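Local coordinates for protein diphthine synthase (Aeropyrum pernix, PDB 1WDE) that probably catalyses the S-adenosylmethionine-dependent trimethylation of a modified histidine in translation elongation factor 2, forming diphthine, a step of diphthamide biosynthesis, at residues A7-L12 with A113-P118; V13-A18 with S47-S52; Y135-T140 with G166-A171; T142-W147 with V188-E193; R200-P205 with K287-E292. One frame throughout, in Å; residues are numbered along the deposited sequence.

Contact 1: residues A7-L12 with A113-P118; sequences AVTLLL and AVRYIP
Leu12 and Arg115 are joined by backbone in a parallel pair of strands: Leu12 N binds Arg115 O at 3.0 Å, though Leu12 pairs in register with Tyr116. Leu12 has the largest area buried here. Its carbonyl continues the pattern, accepting from Ile117 at 2.9 Å (Ile117 N to Leu12 O). The same oxygen lies at the edge of the Tyr116 ring, near the ring plane. Arg115 also gives its own N-H to Leu10, with Arg115 N to Leu10 O at 2.9 Å. Its CB and CG run beside Leu11, whose CD2 is 3.7 Å from Arg115 CG. The two side chains point the same way, and the guanidinium then leads off. Ala113 closes the other end: its O accepts from Leu10 N at 2.9 Å, while its N makes a weak bond to Val8 O. Thr9 CG2 sits 3.6 Å from Ala113 O, and Thr9 OG1 bonds back to Ala7 O. An alanine at Thr9 would probably leave Ala7 O without that hydroxyl and uncover part of the Ala113 backbone. This is the parallel sheet of the methylase fold. Tyr116 OH binds Asp93, a probable S-adenosylmethionine ligand. Strand 9-14 runs between strands 85-90 and 113-117. Helix 100-109 packs on Leu10 and Val114; helix 24-32 meets Leu11 and Ile117 on the other face.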
# COMPACT_ATOMS: atom_id res chain seq x y z
N ALA A 7 0.05 32.05 11.76
CA ALA A 7 0.45 32.04 10.35
C ALA A 7 0.11 30.71 9.69
O ALA A 7 0.04 29.68 10.35
CB ALA A 7 1.94 32.33 10.22
N VAL A 8 -0.09 30.75 8.37
CA VAL A 8 -0.44 29.56 7.61
C VAL A 8 0.34 28.31 8.01
O VAL A 8 1.56 28.25 7.85
CB VAL A 8 -0.24 29.78 6.09
CG1 VAL A 8 -0.99 28.70 5.32
CG2 VAL A 8 -0.72 31.16 5.68
N THR A 9 -0.38 27.33 8.55
CA THR A 9 0.23 26.07 8.97
C THR A 9 -0.56 24.88 8.41
O THR A 9 -1.79 24.83 8.51
CB THR A 9 0.30 25.96 10.50
OG1 THR A 9 1.13 27.01 11.00
CG2 THR A 9 0.88 24.62 10.91
N LEU A 10 0.16 23.94 7.81
CA LEU A 10 -0.47 22.77 7.23
C LEU A 10 -0.24 21.53 8.09
O LEU A 10 0.89 21.25 8.52
CB LEU A 10 0.08 22.53 5.82
CG LEU A 10 -0.31 21.22 5.13
CD1 LEU A 10 -1.79 21.19 4.86
CD2 LEU A 10 0.48 21.08 3.84
N LEU A 11 -1.32 20.80 8.36
CA LEU A 11 -1.22 19.59 9.15
C LEU A 11 -1.58 18.40 8.27
O LEU A 11 -2.72 18.30 7.82
CB LEU A 11 -2.19 19.64 10.34
CG LEU A 11 -2.11 20.86 11.27
CD1 LEU A 11 -3.05 20.65 12.47
CD2 LEU A 11 -0.68 21.05 11.74
N LEU A 12 -0.61 17.53 8.01
CA LEU A 12 -0.85 16.32 7.21
C LEU A 12 -1.06 15.25 8.25
O LEU A 12 -0.11 14.75 8.84
CB LEU A 12 0.36 15.98 6.33
CG LEU A 12 0.52 16.77 5.04
CD1 LEU A 12 1.53 16.06 4.15
CD2 LEU A 12 -0.80 16.88 4.31
N ALA A 113 4.41 26.48 7.42
CA ALA A 113 5.00 25.52 8.34
C ALA A 113 4.24 24.21 8.16
O ALA A 113 3.01 24.21 8.08
CB ALA A 113 4.87 26.00 9.78
N VAL A 114 4.95 23.09 8.08
CA VAL A 114 4.29 21.80 7.88
C VAL A 114 4.54 20.81 9.01
O VAL A 114 5.67 20.58 9.41
CB VAL A 114 4.75 21.14 6.56
CG1 VAL A 114 4.12 19.75 6.43
CG2 VAL A 114 4.34 22.02 5.37
N ARG A 115 3.45 20.24 9.53
CA ARG A 115 3.55 19.26 10.61
C ARG A 115 3.01 17.93 10.07
O ARG A 115 1.91 17.88 9.51
CB ARG A 115 2.72 19.69 11.81
CG ARG A 115 3.00 21.08 12.31
CD ARG A 115 4.31 21.15 13.04
NE ARG A 115 4.18 20.76 14.44
CZ ARG A 115 5.22 20.59 15.25
NH1 ARG A 115 5.04 20.24 16.52
NH2 ARG A 115 6.45 20.75 14.79
N TYR A 116 3.80 16.88 10.21
CA TYR A 116 3.38 15.56 9.75
C TYR A 116 2.94 14.78 10.99
O TYR A 116 3.77 14.46 11.85
CB TYR A 116 4.55 14.86 9.02
CG TYR A 116 4.48 13.34 9.00
CD1 TYR A 116 3.28 12.67 8.80
CD2 TYR A 116 5.63 12.59 9.17
CE1 TYR A 116 3.23 11.27 8.78
CE2 TYR A 116 5.60 11.19 9.15
CZ TYR A 116 4.40 10.55 8.96
OH TYR A 116 4.36 9.17 8.98
N ILE A 117 1.64 14.51 11.09
CA ILE A 117 1.14 13.75 12.24
C ILE A 117 0.95 12.31 11.74
O ILE A 117 0.08 12.05 10.92
CB ILE A 117 -0.21 14.30 12.75
CG1 ILE A 117 -0.07 15.80 13.08
CG2 ILE A 117 -0.63 13.52 14.02
CD1 ILE A 117 1.07 16.10 14.03
N PRO A 118 1.76 11.37 12.23
CA PRO A 118 1.59 9.99 11.74
C PRO A 118 0.33 9.22 12.14
O PRO A 118 -0.29 9.50 13.17
CB PRO A 118 2.87 9.28 12.19
CG PRO A 118 3.43 10.11 13.29
CD PRO A 118 3.01 11.53 12.99

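Contact 2: residues V13-A18 with S47-S52; sequences VGWGYA and SWLYKS
Trp48 and Ser52 turn their side chains to the segment 13-18 from one turn of helix. The CB of Trp48 points toward the loop, and its CG stands between the backbone N and the carbonyl carbon, chi1 65°. In Ser52 the OG is anti to the backbone N, chi1 176°, and faces Trp15. The resulting bond is Trp15 NE1 to Ser52 OG, 2.9 Å. It is nearly straight, and the oxygen lies in the plane of the Trp15 indole. The five-membered ring of Trp15 and the six-membered ring of Trp48 meet rim to rim, with neither over the face of the other and their planes 28° apart. Trp15 CD1 is 3.8 Å from Trp48 CZ3. Leu49 adds its CD1, at 3.8 Å from Trp15 CD1. The six-membered ring of Trp48 also packs on backbone. Its CZ2 lies 3.2 Å from Tyr17 C, Ala18 CA sits over one face toward the rim, and Gly16 O comes in at the edge, 3.5 Å from Trp48 CH2. A leucine in place of Trp15 would probably leave Ser52 OG without this N-H donor and open a gap beside Trp48 and Leu49. Trp15 and Gly16 both face Gly92, a classic beta bulge. The residues that follow lie near probable S-adenosylmethionine ligands: Tyr17 is close to Gly122 and Ala18 to Ala220. Helix 24-32 packs against Trp15 through Ala26, Leu27 and Val30, so this indole touches both helix 24-32 and helix 47-57.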
# COMPACT_ATOMS: atom_id res chain seq x y z
N VAL A 13 -2.32 14.88 8.46
CA VAL A 13 -2.69 13.94 9.50
C VAL A 13 -3.12 12.53 9.08
O VAL A 13 -4.05 12.36 8.29
CB VAL A 13 -3.84 14.56 10.33
CG1 VAL A 13 -4.07 13.76 11.61
CG2 VAL A 13 -3.52 16.02 10.65
N GLY A 14 -2.44 11.51 9.62
CA GLY A 14 -2.82 10.14 9.33
C GLY A 14 -3.91 9.78 10.34
O GLY A 14 -3.74 9.96 11.54
N TRP A 15 -5.03 9.28 9.85
CA TRP A 15 -6.16 8.94 10.71
C TRP A 15 -6.26 7.44 11.09
O TRP A 15 -7.13 7.07 11.87
CB TRP A 15 -7.45 9.36 10.00
CG TRP A 15 -8.56 9.75 10.93
CD1 TRP A 15 -9.76 9.13 11.08
CD2 TRP A 15 -8.59 10.88 11.82
NE1 TRP A 15 -10.54 9.80 12.00
CE2 TRP A 15 -9.84 10.88 12.47
CE3 TRP A 15 -7.67 11.90 12.12
CZ2 TRP A 15 -10.21 11.85 13.41
CZ3 TRP A 15 -8.03 12.87 13.06
CH2 TRP A 15 -9.29 12.83 13.70
N GLY A 16 -5.38 6.60 10.56
CA GLY A 16 -5.50 5.18 10.86
C GLY A 16 -6.47 4.62 9.81
O GLY A 16 -7.13 5.40 9.13
N TYR A 17 -6.60 3.31 9.68
CA TYR A 17 -7.48 2.80 8.63
C TYR A 17 -8.84 2.28 9.05
O TYR A 17 -9.55 1.67 8.25
CB TYR A 17 -6.74 1.72 7.82
CG TYR A 17 -6.26 0.57 8.66
CD1 TYR A 17 -5.03 0.63 9.34
CD2 TYR A 17 -7.05 -0.57 8.82
CE1 TYR A 17 -4.61 -0.40 10.15
CE2 TYR A 17 -6.63 -1.62 9.65
CZ TYR A 17 -5.41 -1.53 10.30
OH TYR A 17 -4.99 -2.55 11.13
N ALA A 18 -9.23 2.50 10.30
CA ALA A 18 -10.54 2.06 10.76
C ALA A 18 -10.92 2.87 11.98
O ALA A 18 -10.06 3.45 12.63
CB ALA A 18 -10.52 0.57 11.12
N SER A 47 -15.05 4.92 3.29
CA SER A 47 -16.30 5.66 3.43
C SER A 47 -16.49 6.20 4.84
O SER A 47 -17.04 7.28 5.05
CB SER A 47 -17.50 4.78 3.07
OG SER A 47 -17.47 4.41 1.70
N TRP A 48 -16.04 5.42 5.81
CA TRP A 48 -16.15 5.77 7.22
C TRP A 48 -15.34 7.01 7.60
O TRP A 48 -15.65 7.66 8.59
CB TRP A 48 -15.65 4.60 8.08
CG TRP A 48 -14.17 4.35 7.88
CD1 TRP A 48 -13.57 3.70 6.83
CD2 TRP A 48 -13.10 4.89 8.68
NE1 TRP A 48 -12.21 3.81 6.92
CE2 TRP A 48 -11.89 4.54 8.04
CE3 TRP A 48 -13.05 5.64 9.86
CZ2 TRP A 48 -10.63 4.91 8.55
CZ3 TRP A 48 -11.80 6.01 10.36
CH2 TRP A 48 -10.61 5.65 9.70
N LEU A 49 -14.32 7.32 6.81
CA LEU A 49 -13.42 8.44 7.10
C LEU A 49 -14.10 9.78 7.38
O LEU A 49 -13.97 10.32 8.48
CB LEU A 49 -12.40 8.60 5.97
CG LEU A 49 -11.35 9.70 6.15
CD1 LEU A 49 -10.54 9.46 7.41
CD2 LEU A 49 -10.46 9.74 4.92
N TYR A 50 -14.80 10.31 6.38
CA TYR A 50 -15.52 11.58 6.51
C TYR A 50 -16.28 11.65 7.84
O TYR A 50 -16.04 12.55 8.65
CB TYR A 50 -16.51 11.72 5.35
CG TYR A 50 -17.12 13.10 5.17
CD1 TYR A 50 -16.36 14.16 4.64
CD2 TYR A 50 -18.45 13.34 5.50
CE1 TYR A 50 -16.93 15.42 4.44
CE2 TYR A 50 -19.03 14.61 5.30
CZ TYR A 50 -18.26 15.64 4.78
OH TYR A 50 -18.83 16.88 4.56
N LYS A 51 -17.18 10.70 8.06
CA LYS A 51 -17.97 10.64 9.30
C LYS A 51 -17.11 10.68 10.56
O LYS A 51 -17.43 11.40 11.50
CB LYS A 51 -18.83 9.38 9.33
CG LYS A 51 -19.35 9.01 10.72
CD LYS A 51 -19.93 7.59 10.75
CE LYS A 51 -20.03 7.05 12.18
NZ LYS A 51 -20.82 7.94 13.07
N SER A 52 -16.04 9.89 10.58
CA SER A 52 -15.14 9.82 11.74
C SER A 52 -14.44 11.14 12.02
O SER A 52 -14.26 11.53 13.17
CB SER A 52 -14.08 8.73 11.54
OG SER A 52 -13.15 8.72 12.61

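Contact 3: residues Y135-T140 with G166-A171; sequences YRFGGT and GLHTTA
Gly166 O is gripped by two nitrogens of Arg136, with Arg136 NE at 3.2 Å and Arg136 NH2 at 3.0 Å. The guanidinium comes side-on. NE lies nearly along the C=O axis, while NH2 stands above the carbonyl plane. Water 1 donates to the same oxygen, 2.6 Å from Gly166 O. His168 CE1 lies over one face of the guanidinium, toward its rim. Glu257 holds both residues, by a salt bridge to Arg136 and a hydrogen bond to His168 NE2. The His168 ring turns its edge to the face of Phe137, a T-shaped pair with planes at 73°. Two firm backbone bonds join the parallel strands here: His168 N to Arg136 O, 2.7 Å, and Gly138 N to His168 O, 2.8 Å. A beta bulge then shifts the register by one, and Thr170 N to Gly139 O is weak. Gly138 lies against Leu167, where a CB would clash. Thr140 OG1 touches Thr170 CB at 3.6 Å, the two threonines side by side. The strands belong to a beta-alpha-beta unit with helix 153-165. Helix 122-130 packs on Phe137 and Thr170, and strand 246-249 continues the sheet beyond strand 168-173.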
# COMPACT_ATOMS: atom_id res chain seq x y z
N TYR A 135 12.83 -6.53 8.87
CA TYR A 135 14.09 -6.19 8.21
C TYR A 135 14.20 -6.65 6.76
O TYR A 135 14.98 -6.08 5.99
CB TYR A 135 15.26 -6.80 8.99
CG TYR A 135 15.27 -6.44 10.45
CD1 TYR A 135 15.72 -5.18 10.88
CD2 TYR A 135 14.82 -7.35 11.40
CE1 TYR A 135 15.72 -4.85 12.22
CE2 TYR A 135 14.81 -7.03 12.75
CZ TYR A 135 15.26 -5.78 13.15
OH TYR A 135 15.26 -5.49 14.49
N ARG A 136 13.42 -7.67 6.39
CA ARG A 136 13.48 -8.23 5.05
C ARG A 136 12.51 -7.66 4.06
O ARG A 136 12.52 -8.06 2.90
CB ARG A 136 13.33 -9.77 5.10
CG ARG A 136 14.48 -10.48 5.82
CD ARG A 136 14.47 -11.97 5.55
NE ARG A 136 14.82 -12.28 4.17
CZ ARG A 136 14.60 -13.46 3.61
NH1 ARG A 136 14.03 -14.42 4.32
NH2 ARG A 136 14.96 -13.67 2.35
N PHE A 137 11.64 -6.76 4.50
CA PHE A 137 10.71 -6.17 3.54
C PHE A 137 11.48 -5.22 2.66
O PHE A 137 12.33 -4.44 3.14
CB PHE A 137 9.57 -5.42 4.24
CG PHE A 137 8.48 -6.34 4.73
CD1 PHE A 137 8.59 -6.96 5.96
CD2 PHE A 137 7.42 -6.68 3.89
CE1 PHE A 137 7.67 -7.92 6.37
CE2 PHE A 137 6.48 -7.66 4.29
CZ PHE A 137 6.61 -8.28 5.53
N GLY A 138 11.22 -5.31 1.36
CA GLY A 138 11.88 -4.44 0.41
C GLY A 138 10.95 -3.44 -0.26
O GLY A 138 10.05 -2.88 0.38
N GLY A 139 11.17 -3.21 -1.55
CA GLY A 139 10.36 -2.28 -2.32
C GLY A 139 8.87 -2.64 -2.37
O GLY A 139 8.49 -3.81 -2.18
N THR A 140 8.04 -1.63 -2.59
CA THR A 140 6.59 -1.83 -2.67
C THR A 140 6.13 -1.44 -4.07
O THR A 140 6.59 -0.44 -4.62
CB THR A 140 5.84 -0.94 -1.63
OG1 THR A 140 6.21 -1.34 -0.30
CG2 THR A 140 4.31 -1.08 -1.79
N GLY A 166 17.04 -10.57 -1.80
CA GLY A 166 16.56 -11.38 -0.69
C GLY A 166 15.49 -10.65 0.11
O GLY A 166 15.34 -10.88 1.32
N LEU A 167 14.73 -9.78 -0.55
CA LEU A 167 13.71 -8.97 0.11
C LEU A 167 12.27 -9.36 -0.25
O LEU A 167 12.00 -9.75 -1.38
CB LEU A 167 13.92 -7.49 -0.24
CG LEU A 167 15.29 -6.87 0.04
CD1 LEU A 167 15.33 -5.43 -0.46
CD2 LEU A 167 15.57 -6.91 1.52
N HIS A 168 11.37 -9.22 0.71
CA HIS A 168 9.95 -9.53 0.52
C HIS A 168 9.28 -8.34 -0.17
O HIS A 168 9.53 -7.18 0.19
CB HIS A 168 9.23 -9.75 1.85
CG HIS A 168 9.87 -10.75 2.75
ND1 HIS A 168 10.32 -11.98 2.31
CD2 HIS A 168 10.02 -10.76 4.10
CE1 HIS A 168 10.71 -12.70 3.35
NE2 HIS A 168 10.53 -11.98 4.45
N THR A 169 8.44 -8.62 -1.15
CA THR A 169 7.75 -7.56 -1.88
C THR A 169 6.37 -7.29 -1.27
O THR A 169 5.64 -8.20 -0.88
CB THR A 169 7.52 -7.95 -3.36
OG1 THR A 169 8.79 -8.15 -4.01
CG2 THR A 169 6.76 -6.85 -4.08
N THR A 170 6.03 -6.02 -1.16
CA THR A 170 4.70 -5.68 -0.69
C THR A 170 4.02 -5.25 -1.98
O THR A 170 4.56 -4.41 -2.71
CB THR A 170 4.70 -4.52 0.31
OG1 THR A 170 5.41 -4.92 1.51
CG2 THR A 170 3.23 -4.19 0.70
N ALA A 171 2.89 -5.86 -2.32
CA ALA A 171 2.22 -5.47 -3.55
C ALA A 171 0.83 -4.96 -3.21
O ALA A 171 -0.03 -5.68 -2.68
CB ALA A 171 2.15 -6.66 -4.51
O HOH W 1 16.92 -10.08 3.28
O HOH W 2 7.88 -4.85 0.90

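Contact 4: residues T142-W147 with V188-E193; sequences TLPGPW and VSLLLE
Leu143 meets Leu191 first, at the end of strand 137-143. Its two methyls reach different places on the helix. CD2 comes within 3.6 Å of Leu191 CG and also touches Leu191 CD1. The other methyl, Leu143 CD1, lies 4.3 Å from Val188 N. Pro144 follows as the chain leaves the strand. Its carbonyl does the closest touching: Pro144 O is 3.6 Å from Leu190 CD2. The proline ring adds a looser contact, Pro144 CG to Leu190 CD2 at 4.3 Å. Gly145 comes next, and its O is at the limit of contact with the same methyl of Leu190. Its CA rests over one face of the Trp147 ring, where a CB would clash. No hydrogen bond crosses between the segments. The join is apolar, a strand end and its following loop set against one side of a helix. Leu143 is also close to Leu173, a probable S-adenosylmethionine ligand. Gly145 N is held by Asp174. Helix 153-165 lies beside the contact, with Val155 on Leu143 and Ile159 on Leu191. Helix 232-236 packs against Val188 and Leu192 of helix 184-202.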
# COMPACT_ATOMS: atom_id res chain seq x y z
N THR A 142 2.54 -1.32 -6.94
CA THR A 142 1.08 -1.28 -6.95
C THR A 142 0.64 -2.05 -8.20
O THR A 142 1.14 -1.79 -9.28
CB THR A 142 0.54 0.16 -7.02
OG1 THR A 142 1.03 0.90 -5.89
CG2 THR A 142 -1.02 0.16 -6.97
N LEU A 143 -0.28 -3.00 -8.05
CA LEU A 143 -0.74 -3.76 -9.22
C LEU A 143 -1.90 -2.96 -9.82
O LEU A 143 -2.95 -2.80 -9.19
CB LEU A 143 -1.18 -5.17 -8.79
CG LEU A 143 -0.13 -5.95 -7.99
CD1 LEU A 143 -0.64 -7.36 -7.70
CD2 LEU A 143 1.19 -5.99 -8.77
N PRO A 144 -1.71 -2.43 -11.04
CA PRO A 144 -2.72 -1.63 -11.73
C PRO A 144 -3.96 -2.39 -12.17
O PRO A 144 -3.90 -3.59 -12.47
CB PRO A 144 -1.95 -1.08 -12.93
CG PRO A 144 -1.03 -2.24 -13.28
CD PRO A 144 -0.54 -2.69 -11.91
N GLY A 145 -5.09 -1.70 -12.18
CA GLY A 145 -6.32 -2.33 -12.63
C GLY A 145 -6.33 -2.27 -14.15
O GLY A 145 -5.52 -1.56 -14.74
N PRO A 146 -7.23 -3.00 -14.81
CA PRO A 146 -7.27 -2.97 -16.28
C PRO A 146 -7.71 -1.63 -16.86
O PRO A 146 -7.58 -1.40 -18.05
CB PRO A 146 -8.25 -4.10 -16.62
CG PRO A 146 -9.18 -4.09 -15.45
CD PRO A 146 -8.22 -3.95 -14.28
N TRP A 147 -8.23 -0.75 -16.01
CA TRP A 147 -8.68 0.56 -16.49
C TRP A 147 -7.53 1.54 -16.71
O TRP A 147 -7.75 2.67 -17.14
CB TRP A 147 -9.69 1.16 -15.51
CG TRP A 147 -9.16 1.36 -14.13
CD1 TRP A 147 -8.45 2.42 -13.66
CD2 TRP A 147 -9.32 0.46 -13.02
NE1 TRP A 147 -8.15 2.24 -12.32
CE2 TRP A 147 -8.67 1.05 -11.91
CE3 TRP A 147 -9.95 -0.78 -12.87
CZ2 TRP A 147 -8.63 0.43 -10.66
CZ3 TRP A 147 -9.91 -1.39 -11.62
CH2 TRP A 147 -9.26 -0.78 -10.53
N VAL A 188 -3.45 -9.90 -9.71
CA VAL A 188 -2.41 -10.90 -9.95
C VAL A 188 -2.42 -11.40 -11.38
O VAL A 188 -1.37 -11.62 -11.96
CB VAL A 188 -2.57 -12.09 -8.97
CG1 VAL A 188 -1.51 -13.14 -9.23
CG2 VAL A 188 -2.45 -11.59 -7.53
N SER A 189 -3.60 -11.58 -11.97
CA SER A 189 -3.67 -12.05 -13.36
C SER A 189 -2.92 -11.17 -14.34
O SER A 189 -2.16 -11.66 -15.18
CB SER A 189 -5.12 -12.18 -13.83
OG SER A 189 -5.69 -13.36 -13.32
N LEU A 190 -3.13 -9.86 -14.24
CA LEU A 190 -2.46 -8.94 -15.13
C LEU A 190 -0.97 -8.87 -14.78
O LEU A 190 -0.14 -8.60 -15.64
CB LEU A 190 -3.10 -7.54 -15.04
CG LEU A 190 -2.38 -6.42 -15.81
CD1 LEU A 190 -2.25 -6.78 -17.30
CD2 LEU A 190 -3.15 -5.12 -15.63
N LEU A 191 -0.64 -9.11 -13.51
CA LEU A 191 0.76 -9.11 -13.08
C LEU A 191 1.45 -10.29 -13.80
O LEU A 191 2.53 -10.15 -14.36
CB LEU A 191 0.86 -9.33 -11.57
CG LEU A 191 2.10 -8.90 -10.74
CD1 LEU A 191 2.34 -9.92 -9.63
CD2 LEU A 191 3.32 -8.77 -11.60
N LEU A 192 0.80 -11.45 -13.78
CA LEU A 192 1.37 -12.63 -14.42
C LEU A 192 1.46 -12.44 -15.93
O LEU A 192 2.40 -12.92 -16.57
CB LEU A 192 0.57 -13.88 -14.05
CG LEU A 192 0.58 -14.17 -12.54
CD1 LEU A 192 -0.22 -15.43 -12.23
CD2 LEU A 192 2.04 -14.35 -12.07
N GLU A 193 0.50 -11.73 -16.52
CA GLU A 193 0.58 -11.49 -17.95
C GLU A 193 1.81 -10.61 -18.20
O GLU A 193 2.53 -10.81 -19.18
CB GLU A 193 -0.68 -10.80 -18.49
CG GLU A 193 -0.54 -10.28 -19.92
CD GLU A 193 -0.10 -11.35 -20.91
OE1 GLU A 193 0.26 -11.00 -22.05
OE2 GLU A 193 -0.13 -12.55 -20.55

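Contact 5: residues R200-P205 with K287-E292; sequences REAGAP and KGVYME
Val289 carries the apolar part of this surface contact through one methyl, CG1. Val289 CG1 lies 3.9 Å from Ala202 CB and 3.8 Å from Ala204 CB. The valine torsion sets CG1 anti to the backbone N, chi1 179°, and this branch reaches both alanines. Its closest neighbour is a backbone oxygen, Ala202 O, at 3.4 Å from Val289 CG1. Within the second segment the same methyl sits over one face of the Tyr290 ring, toward the rim. One methyl thus meets two alanines and an aromatic ring.

No direct hydrogen bond joins the segments. A water makes the polar link. Water 3 donates to Pro205 O at 2.6 Å and lies 2.8 Å from Tyr290 OH, in the plane of that ring.

Glu292 is the charged residue that touches the other segment. Its OE2 is at the limit of contact with Ala202 CB, 4.4 Å away. Its polar partners lie outside the two segments: OE2 bonds to Tyr198 OH and OE1 makes a salt bridge with Arg157.

Two glycines with positive phi shape the backbone. Gly203 follows the end of helix 184-202. Gly288 ends helix 277-287 in a Schellman motif and begins a type I turn to Met291, a selenomethionine.

The contact joins the end of helix 184-202 to the C-terminal tail. Tyr290 stacks on Tyr160 of helix 153-165. The disulfide Cys164-Cys285 also ties that helix to helix 277-287, whose Asn284 touches Ala204, Val289 and Tyr290.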
# COMPACT_ATOMS: atom_id res chain seq x y z
N ARG A 200 9.94 -12.78 -21.39
CA ARG A 200 10.14 -12.98 -22.82
C ARG A 200 11.26 -12.07 -23.34
O ARG A 200 12.21 -12.54 -23.95
CB ARG A 200 8.85 -12.67 -23.59
CG ARG A 200 8.94 -12.92 -25.08
CD ARG A 200 7.91 -12.12 -25.87
NE ARG A 200 8.21 -12.15 -27.30
CZ ARG A 200 7.68 -11.32 -28.19
NH1 ARG A 200 6.82 -10.39 -27.81
NH2 ARG A 200 8.01 -11.43 -29.47
N GLU A 201 11.14 -10.77 -23.08
CA GLU A 201 12.12 -9.78 -23.51
C GLU A 201 13.40 -9.77 -22.67
O GLU A 201 14.43 -9.26 -23.11
CB GLU A 201 11.52 -8.37 -23.48
CG GLU A 201 11.15 -7.89 -22.08
CD GLU A 201 10.65 -6.44 -22.05
OE1 GLU A 201 11.48 -5.53 -22.27
OE2 GLU A 201 9.44 -6.23 -21.82
N ALA A 202 13.33 -10.31 -21.46
CA ALA A 202 14.49 -10.36 -20.58
C ALA A 202 15.32 -11.60 -20.86
O ALA A 202 16.45 -11.73 -20.38
CB ALA A 202 14.05 -10.34 -19.13
N GLY A 203 14.75 -12.52 -21.64
CA GLY A 203 15.45 -13.75 -21.97
C GLY A 203 15.55 -14.68 -20.78
O GLY A 203 16.65 -15.08 -20.38
N ALA A 204 14.40 -15.04 -20.22
CA ALA A 204 14.37 -15.94 -19.07
C ALA A 204 12.97 -16.47 -18.89
O ALA A 204 12.01 -15.89 -19.37
CB ALA A 204 14.81 -15.20 -17.81
N PRO A 205 12.83 -17.61 -18.19
CA PRO A 205 11.51 -18.18 -17.97
C PRO A 205 10.69 -17.25 -17.08
O PRO A 205 11.26 -16.50 -16.30
CB PRO A 205 11.83 -19.50 -17.27
CG PRO A 205 13.04 -19.11 -16.41
CD PRO A 205 13.86 -18.30 -17.39
N LYS A 287 22.91 -14.13 -13.29
CA LYS A 287 23.21 -13.90 -14.70
C LYS A 287 23.02 -12.43 -15.08
O LYS A 287 23.40 -12.02 -16.17
CB LYS A 287 22.30 -14.74 -15.61
CG LYS A 287 22.44 -16.24 -15.48
CD LYS A 287 21.39 -16.93 -16.34
CE LYS A 287 21.50 -18.45 -16.25
NZ LYS A 287 20.57 -19.13 -17.19
N GLY A 288 22.40 -11.65 -14.20
CA GLY A 288 22.19 -10.24 -14.49
C GLY A 288 20.98 -9.98 -15.37
O GLY A 288 20.77 -8.88 -15.88
N VAL A 289 20.16 -11.01 -15.54
CA VAL A 289 18.96 -10.91 -16.35
C VAL A 289 18.04 -9.75 -15.96
O VAL A 289 17.52 -9.01 -16.82
CB VAL A 289 18.13 -12.21 -16.22
CG1 VAL A 289 16.86 -12.12 -17.04
CG2 VAL A 289 18.97 -13.39 -16.65
N TYR A 290 17.83 -9.57 -14.66
CA TYR A 290 16.90 -8.57 -14.19
C TYR A 290 17.34 -7.11 -14.12
O TYR A 290 16.68 -6.30 -13.49
CB TYR A 290 16.32 -9.03 -12.85
CG TYR A 290 15.77 -10.45 -12.89
CD1 TYR A 290 14.73 -10.79 -13.76
CD2 TYR A 290 16.29 -11.44 -12.07
CE1 TYR A 290 14.22 -12.09 -13.81
CE2 TYR A 290 15.79 -12.74 -12.10
CZ TYR A 290 14.76 -13.05 -12.98
OH TYR A 290 14.23 -14.32 -12.98
N MSE A 291 18.43 -6.78 -14.78
CA MSE A 291 18.90 -5.39 -14.83
C MSE A 291 19.05 -5.03 -16.31
O MSE A 291 19.78 -5.70 -17.04
CB MSE A 291 20.25 -5.25 -14.09
CG MSE A 291 20.21 -5.57 -12.58
SE MSE A 291 21.89 -5.32 -11.58
CE MSE A 291 21.55 -3.57 -10.82
N GLU A 292 18.34 -4.00 -16.78
CA GLU A 292 18.47 -3.60 -18.18
C GLU A 292 18.56 -2.09 -18.40
O GLU A 292 19.54 -1.61 -18.96
CB GLU A 292 17.34 -4.16 -19.03
CG GLU A 292 16.96 -5.57 -18.69
CD GLU A 292 16.02 -5.62 -17.51
OE1 GLU A 292 15.74 -4.53 -16.94
OE2 GLU A 292 15.55 -6.73 -17.16
O HOH W 3 12.20 -14.57 -14.91

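Contacts 1 and 2 share strand 9-14 and belong to the parallel sheet. They touch through a probable hydrogen bond, Gly14 N to Ile117 O at 2.9 Å. Contacts 3 and 4 share strand 137-143 of the mixed sheet, and Ala171 CB packs on Leu143 CG at 4.2 Å. Contact 5 uses the far end of the helix in contact 4, with nearest atoms about 8 Å apart. Contacts 2 and 3 lie on opposite sides of the chain's centre, their own centres about 27 Å apart. Residues of contacts 1, 2 and 4 come close to probable S-adenosylmethionine ligands. Contact 5 is remote from them, and its centre is about 45 Å from that of contact 1.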